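Cyclic nucleotide-gated potassium channel mll3241 (Mesorhizobium loti, PDB 4MUV) forms a tetrameric potassium channel activated by cAMP, here represented by its cytoplasmic cyclic nucleotide-binding domain with cyclic GMP bound. Local coordinates at residues G53-V67 / G80-R94. The protein carries 3 engineered substitutions. Numbering follows the deposited sequence.
Sequences GEPGDRMFFVVEGSV and GAFFGEMALISGEPR. With PCG (cyclic guanosine monophosphate), chain C.
In the cyclic nucleotide-binding domain, R94 joins the phosphate-binding cassette, with its short helix 85-90, to R58 of strand 58-64 and G56 in the loop before it. The R94 chain bends at chi2 (-60°) and brings its guanidinium edge-on to two acceptors: NH2 donates to R58 O at 2.8 Å, nearly straight at 164°, while NH1 reaches O1A of cyclic GMP at 2.9 Å. NE continues through a water to P55 O. One face of the group is centred over G56 CA, where a side chain would collide with R94 and A87. With an alanine at R94 the cyclic phosphate would probably lose its charged partner and R58 O the guanidinium NH that binds it. At the backbone, R94 N donates a hydrogen bond to E54 O (2.8 Å), and R94 O accepts one from G53 N. A87 N also donates to O1A, whereas the ribose O2' accepts from G84 N (2.8 Å) and donates to E85 OE2. Before the helix, the chain pairs antiparallel with strand 58-64: F60 and F83 exchange two backbone bonds (F60 N to F83 O 2.9 Å), extended by V62 with A81 and G80. The F60 and F83 rings are nearly parallel (22°) but slid apart; F60 CB makes a CH-pi contact over one F83 face, 3.9 Å from its centroid, while F60 CD2 comes within 3.4 Å of F83 CE2, and V62 CG2 meets the F83 edge. On the other face of the sheet M59 bridges strand 82-83 and helix 85-90, CE against F82 CB (3.6 Å) and CB against L88 CD1. Helix 122-139 covers M59 and F82 through F128 and supplies R135 to E85, helix 111-120 backs L88 with F114, and I49 of strand 48-50 touches F60 and F83.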
loop_
_atom_site.group_PDB
_atom_site.type_symbol
_atom_site.label_atom_id
_atom_site.label_comp_id
_atom_site.label_asym_id
_atom_site.label_seq_id
_atom_site.Cartn_x
_atom_site.Cartn_y
_atom_site.Cartn_z
ATOM N N GLY A 53 2.877 -15.893 -2.900
ATOM C CA GLY A 53 3.054 -16.984 -1.969
ATOM C C GLY A 53 3.729 -16.657 -0.661
ATOM O O GLY A 53 3.758 -17.504 0.233
ATOM N N GLU A 54 4.315 -15.469 -0.539
ATOM C CA GLU A 54 5.021 -15.091 0.686
ATOM C C GLU A 54 4.042 -14.472 1.670
ATOM O O GLU A 54 2.991 -13.952 1.289
ATOM C CB GLU A 54 6.187 -14.129 0.381
ATOM C CG GLU A 54 7.229 -14.786 -0.525
ATOM C CD GLU A 54 8.584 -14.072 -0.615
ATOM O OE1 GLU A 54 8.685 -12.884 -0.227
ATOM O OE2 GLU A 54 9.551 -14.720 -1.108
ATOM N N PRO A 55 4.375 -14.508 2.966
ATOM C CA PRO A 55 3.510 -13.851 3.944
ATOM C C PRO A 55 3.539 -12.343 3.716
ATOM O O PRO A 55 4.567 -11.802 3.284
ATOM C CB PRO A 55 4.149 -14.206 5.289
ATOM C CG PRO A 55 5.017 -15.364 5.015
ATOM C CD PRO A 55 5.484 -15.225 3.607
ATOM N N GLY A 56 2.420 -11.683 4.000
ATOM C CA GLY A 56 2.308 -10.241 3.877
ATOM C C GLY A 56 2.089 -9.613 5.235
ATOM O O GLY A 56 1.221 -10.035 5.979
ATOM N N ASP A 57 2.882 -8.602 5.553
ATOM C CA ASP A 57 2.807 -7.914 6.837
ATOM C C ASP A 57 2.701 -6.413 6.671
ATOM O O ASP A 57 2.824 -5.686 7.645
ATOM C CB ASP A 57 4.047 -8.248 7.680
ATOM C CG ASP A 57 5.327 -7.747 7.042
ATOM O OD1 ASP A 57 5.267 -7.307 5.868
ATOM O OD2 ASP A 57 6.412 -7.851 7.684
ATOM N N ARG A 58 2.461 -5.953 5.454
ATOM C CA ARG A 58 2.300 -4.531 5.200
ATOM C C ARG A 58 1.614 -4.319 3.866
ATOM O O ARG A 58 1.465 -5.245 3.071
ATOM C CB ARG A 58 3.663 -3.867 5.180
ATOM C CG ARG A 58 4.515 -4.324 4.018
ATOM C CD ARG A 58 5.988 -4.110 4.258
ATOM N NE ARG A 58 6.469 -4.983 5.309
ATOM C CZ ARG A 58 7.645 -4.864 5.910
ATOM N NH1 ARG A 58 8.487 -3.897 5.563
ATOM N NH2 ARG A 58 7.977 -5.717 6.860
ATOM N N MET A 59 1.173 -3.092 3.621
ATOM C CA MET A 59 0.689 -2.718 2.292
ATOM C C MET A 59 1.326 -1.394 1.903
ATOM O O MET A 59 2.076 -0.798 2.689
ATOM C CB MET A 59 -0.836 -2.663 2.207
ATOM C CG MET A 59 -1.448 -1.556 3.026
ATOM S SD MET A 59 -3.178 -1.238 2.638
ATOM C CE MET A 59 -3.019 -0.582 0.982
ATOM N N PHE A 60 1.054 -0.960 0.678
ATOM C CA PHE A 60 1.810 0.116 0.057
ATOM C C PHE A 60 0.882 1.035 -0.724
ATOM O O PHE A 60 -0.016 0.571 -1.446
ATOM C CB PHE A 60 2.828 -0.442 -0.915
ATOM C CG PHE A 60 3.783 -1.428 -0.305
ATOM C CD1 PHE A 60 4.973 -0.994 0.249
ATOM C CD2 PHE A 60 3.510 -2.777 -0.329
ATOM C CE1 PHE A 60 5.870 -1.886 0.800
ATOM C CE2 PHE A 60 4.404 -3.688 0.224
ATOM C CZ PHE A 60 5.585 -3.237 0.788
ATOM N N PHE A 61 1.112 2.346 -0.592
ATOM C CA PHE A 61 0.435 3.381 -1.373
ATOM C C PHE A 61 1.439 3.939 -2.353
ATOM O O PHE A 61 2.509 4.394 -1.975
ATOM C CB PHE A 61 -0.101 4.466 -0.442
ATOM C CG PHE A 61 -1.088 3.922 0.527
ATOM C CD1 PHE A 61 -0.672 3.366 1.716
ATOM C CD2 PHE A 61 -2.436 3.896 0.214
ATOM C CE1 PHE A 61 -1.582 2.823 2.582
ATOM C CE2 PHE A 61 -3.348 3.328 1.076
ATOM C CZ PHE A 61 -2.918 2.796 2.265
ATOM N N VAL A 62 1.099 3.892 -3.644
ATOM C CA VAL A 62 2.000 4.427 -4.671
ATOM C C VAL A 62 1.862 5.943 -4.709
ATOM O O VAL A 62 0.751 6.473 -4.806
ATOM C CB VAL A 62 1.675 3.865 -6.067
ATOM C CG1 VAL A 62 2.629 4.398 -7.103
ATOM C CG2 VAL A 62 1.715 2.344 -6.057
ATOM N N VAL A 63 2.985 6.657 -4.615
ATOM C CA VAL A 63 2.930 8.112 -4.570
ATOM C C VAL A 63 3.741 8.801 -5.652
ATOM O O VAL A 63 3.462 9.959 -5.915
ATOM C CB VAL A 63 3.209 8.656 -3.118
ATOM C CG1 VAL A 63 2.039 8.329 -2.177
ATOM C CG2 VAL A 63 4.479 8.122 -2.540
ATOM N N GLU A 64 4.703 8.108 -6.264
ATOM C CA GLU A 64 5.464 8.609 -7.421
ATOM C C GLU A 64 5.887 7.394 -8.235
ATOM O O GLU A 64 6.271 6.377 -7.657
ATOM C CB GLU A 64 6.743 9.370 -7.007
ATOM C CG GLU A 64 6.563 10.535 -6.022
ATOM C CD GLU A 64 7.878 11.171 -5.593
ATOM O OE1 GLU A 64 8.884 10.450 -5.384
ATOM O OE2 GLU A 64 7.903 12.395 -5.432
ATOM N N GLY A 65 5.818 7.467 -9.560
ATOM C CA GLY A 65 6.197 6.326 -10.373
ATOM C C GLY A 65 5.123 5.262 -10.411
ATOM O O GLY A 65 3.993 5.503 -10.050
ATOM N N SER A 66 5.483 4.075 -10.872
ATOM C CA SER A 66 4.517 3.002 -11.026
ATOM C C SER A 66 5.082 1.624 -10.709
ATOM O O SER A 66 6.299 1.389 -10.764
ATOM C CB SER A 66 3.937 3.010 -12.435
ATOM O OG SER A 66 4.943 2.768 -13.390
ATOM N N VAL A 67 4.164 0.717 -10.373
ATOM C CA VAL A 67 4.461 -0.695 -10.190
ATOM C C VAL A 67 3.738 -1.546 -11.217
ATOM O O VAL A 67 2.736 -1.124 -11.785
ATOM C CB VAL A 67 4.120 -1.184 -8.768
ATOM C CG1 VAL A 67 4.890 -0.391 -7.740
ATOM C CG2 VAL A 67 2.640 -1.138 -8.509
ATOM N N GLY A 80 -1.535 7.269 -6.370
ATOM C CA GLY A 80 -2.890 7.233 -5.862
ATOM C C GLY A 80 -3.393 5.823 -5.666
ATOM O O GLY A 80 -4.355 5.607 -4.956
ATOM N N ALA A 81 -2.752 4.855 -6.312
ATOM C CA ALA A 81 -3.154 3.459 -6.198
ATOM C C ALA A 81 -2.527 2.824 -4.978
ATOM O O ALA A 81 -1.613 3.388 -4.383
ATOM C CB ALA A 81 -2.756 2.693 -7.469
ATOM N N PHE A 82 -2.977 1.621 -4.644
ATOM C CA PHE A 82 -2.417 0.896 -3.499
ATOM C C PHE A 82 -2.445 -0.591 -3.782
ATOM O O PHE A 82 -3.202 -1.075 -4.627
ATOM C CB PHE A 82 -3.124 1.235 -2.181
ATOM C CG PHE A 82 -4.601 1.002 -2.210
ATOM C CD1 PHE A 82 -5.132 -0.275 -2.084
ATOM C CD2 PHE A 82 -5.480 2.064 -2.348
ATOM C CE1 PHE A 82 -6.491 -0.498 -2.108
ATOM C CE2 PHE A 82 -6.849 1.847 -2.379
ATOM C CZ PHE A 82 -7.350 0.552 -2.252
ATOM N N PHE A 83 -1.563 -1.311 -3.103
ATOM C CA PHE A 83 -1.480 -2.762 -3.227
ATOM C C PHE A 83 -0.960 -3.372 -1.935
ATOM O O PHE A 83 -0.323 -2.701 -1.126
ATOM C CB PHE A 83 -0.610 -3.133 -4.429
ATOM C CG PHE A 83 0.827 -2.726 -4.306
ATOM C CD1 PHE A 83 1.248 -1.482 -4.727
ATOM C CD2 PHE A 83 1.767 -3.600 -3.798
ATOM C CE1 PHE A 83 2.582 -1.115 -4.605
ATOM C CE2 PHE A 83 3.093 -3.227 -3.675
ATOM C CZ PHE A 83 3.503 -1.999 -4.077
ATOM N N GLY A 84 -1.227 -4.673 -1.770
ATOM C CA GLY A 84 -0.819 -5.409 -0.581
ATOM C C GLY A 84 -1.901 -5.553 0.465
ATOM O O GLY A 84 -1.695 -6.217 1.478
ATOM N N GLU A 85 -3.061 -4.945 0.209
ATOM C CA GLU A 85 -4.178 -5.048 1.145
ATOM C C GLU A 85 -4.752 -6.457 1.237
ATOM O O GLU A 85 -5.257 -6.847 2.267
ATOM C CB GLU A 85 -5.312 -4.074 0.775
ATOM C CG GLU A 85 -6.149 -4.403 -0.473
ATOM C CD GLU A 85 -5.347 -4.286 -1.770
ATOM O OE1 GLU A 85 -4.387 -3.479 -1.817
ATOM O OE2 GLU A 85 -5.664 -5.009 -2.736
ATOM N N MET A 86 -4.658 -7.247 0.177
ATOM C CA MET A 86 -5.362 -8.522 0.173
ATOM C C MET A 86 -4.838 -9.461 1.239
ATOM O O MET A 86 -5.625 -10.101 1.934
ATOM C CB MET A 86 -5.310 -9.169 -1.212
ATOM C CG MET A 86 -6.119 -8.410 -2.247
ATOM S SD MET A 86 -5.824 -8.896 -3.957
ATOM C CE MET A 86 -6.638 -10.485 -3.956
ATOM N N ALA A 87 -3.521 -9.545 1.387
ATOM C CA ALA A 87 -2.947 -10.446 2.391
ATOM C C ALA A 87 -3.294 -9.980 3.792
ATOM O O ALA A 87 -3.466 -10.797 4.699
ATOM C CB ALA A 87 -1.463 -10.512 2.241
ATOM N N LEU A 88 -3.391 -8.666 3.980
ATOM C CA LEU A 88 -3.733 -8.135 5.294
ATOM C C LEU A 88 -5.176 -8.428 5.692
ATOM O O LEU A 88 -5.464 -8.670 6.868
ATOM C CB LEU A 88 -3.448 -6.640 5.375
ATOM C CG LEU A 88 -2.026 -6.197 5.064
ATOM C CD1 LEU A 88 -1.861 -4.692 5.267
ATOM C CD2 LEU A 88 -1.029 -6.951 5.907
ATOM N N ILE A 89 -6.069 -8.423 4.709
ATOM C CA ILE A 89 -7.481 -8.731 4.972
ATOM C C ILE A 89 -7.771 -10.211 5.144
ATOM O O ILE A 89 -8.565 -10.588 5.983
ATOM C CB ILE A 89 -8.369 -8.301 3.818
ATOM C CG1 ILE A 89 -8.311 -6.803 3.667
ATOM C CG2 ILE A 89 -9.854 -8.760 4.058
ATOM C CD1 ILE A 89 -8.841 -6.308 2.326
ATOM N N SER A 90 -7.203 -11.042 4.281
ATOM C CA SER A 90 -7.514 -12.473 4.285
ATOM C C SER A 90 -6.602 -13.300 5.213
ATOM O O SER A 90 -6.967 -14.398 5.608
ATOM C CB SER A 90 -7.447 -13.023 2.856
ATOM O OG SER A 90 -6.114 -13.048 2.413
ATOM N N GLY A 91 -5.438 -12.763 5.577
ATOM C CA GLY A 91 -4.411 -13.512 6.297
ATOM C C GLY A 91 -3.669 -14.511 5.431
ATOM O O GLY A 91 -2.807 -15.264 5.888
ATOM N N GLU A 92 -3.987 -14.487 4.150
ATOM C CA GLU A 92 -3.428 -15.425 3.203
ATOM C C GLU A 92 -2.138 -14.877 2.628
ATOM O O GLU A 92 -1.839 -13.691 2.757
ATOM C CB GLU A 92 -4.423 -15.726 2.076
ATOM C CG GLU A 92 -5.727 -16.369 2.547
ATOM C CD GLU A 92 -5.548 -17.777 3.109
ATOM O OE1 GLU A 92 -4.545 -18.449 2.778
ATOM O OE2 GLU A 92 -6.423 -18.218 3.883
ATOM N N PRO A 93 -1.378 -15.744 1.982
ATOM C CA PRO A 93 -0.146 -15.274 1.360
ATOM C C PRO A 93 -0.415 -14.280 0.241
ATOM O O PRO A 93 -1.524 -14.191 -0.281
ATOM C CB PRO A 93 0.469 -16.566 0.817
ATOM C CG PRO A 93 -0.104 -17.639 1.711
ATOM C CD PRO A 93 -1.502 -17.213 1.934
ATOM N N ARG A 94 0.615 -13.557 -0.145
ATOM C CA ARG A 94 0.516 -12.669 -1.284
ATOM C C ARG A 94 -0.046 -13.419 -2.482
ATOM O O ARG A 94 0.340 -14.565 -2.765
ATOM C CB ARG A 94 1.884 -12.124 -1.674
ATOM C CG ARG A 94 2.606 -11.256 -0.666
ATOM C CD ARG A 94 1.815 -10.024 -0.322
ATOM N NE ARG A 94 2.596 -9.136 0.523
ATOM C CZ ARG A 94 2.105 -8.086 1.157
ATOM N NH1 ARG A 94 0.820 -7.790 1.074
ATOM N NH2 ARG A 94 2.921 -7.318 1.884
HETATM P PA PCG C . -1.570 -9.044 -2.007
HETATM O O1A PCG C . -1.343 -8.806 -0.528
HETATM O O2A PCG C . -2.176 -10.348 -2.385
HETATM O "O5'" PCG C . -0.216 -8.894 -2.736
HETATM C "C5'" PCG C . -0.187 -8.710 -4.079
HETATM C "C4'" PCG C . -1.079 -7.501 -4.413
HETATM O "O4'" PCG C . -1.186 -7.065 -5.820
HETATM C "C3'" PCG C . -2.369 -7.750 -4.000
HETATM O "O3'" PCG C . -2.481 -7.860 -2.546
HETATM C "C2'" PCG C . -3.146 -6.522 -4.630
HETATM O "O2'" PCG C . -3.158 -5.447 -3.690
HETATM C "C1'" PCG C . -2.419 -6.193 -5.786
HETATM N N9 PCG C . -3.094 -6.335 -7.041
HETATM C C8 PCG C . -3.402 -5.340 -7.938
HETATM N N7 PCG C . -4.133 -5.803 -8.953
HETATM C C5 PCG C . -4.294 -7.143 -8.699
HETATM C C6 PCG C . -4.988 -8.171 -9.424
HETATM O O6 PCG C . -5.607 -8.016 -10.505
HETATM N N1 PCG C . -4.928 -9.414 -8.842
HETATM C C2 PCG C . -4.307 -9.677 -7.631
HETATM N N2 PCG C . -4.329 -10.932 -7.145
HETATM N N3 PCG C . -3.635 -8.724 -6.909
HETATM C C4 PCG C . -3.674 -7.449 -7.511
HETATM O O HOH W 1 5.261 -10.015 1.254
HETATM O O HOH W 2 0.029 -13.207 4.681
HETATM O O HOH W 3 -1.340 -11.156 6.707
HETATM O O HOH W 4 -1.710 6.028 -3.136
#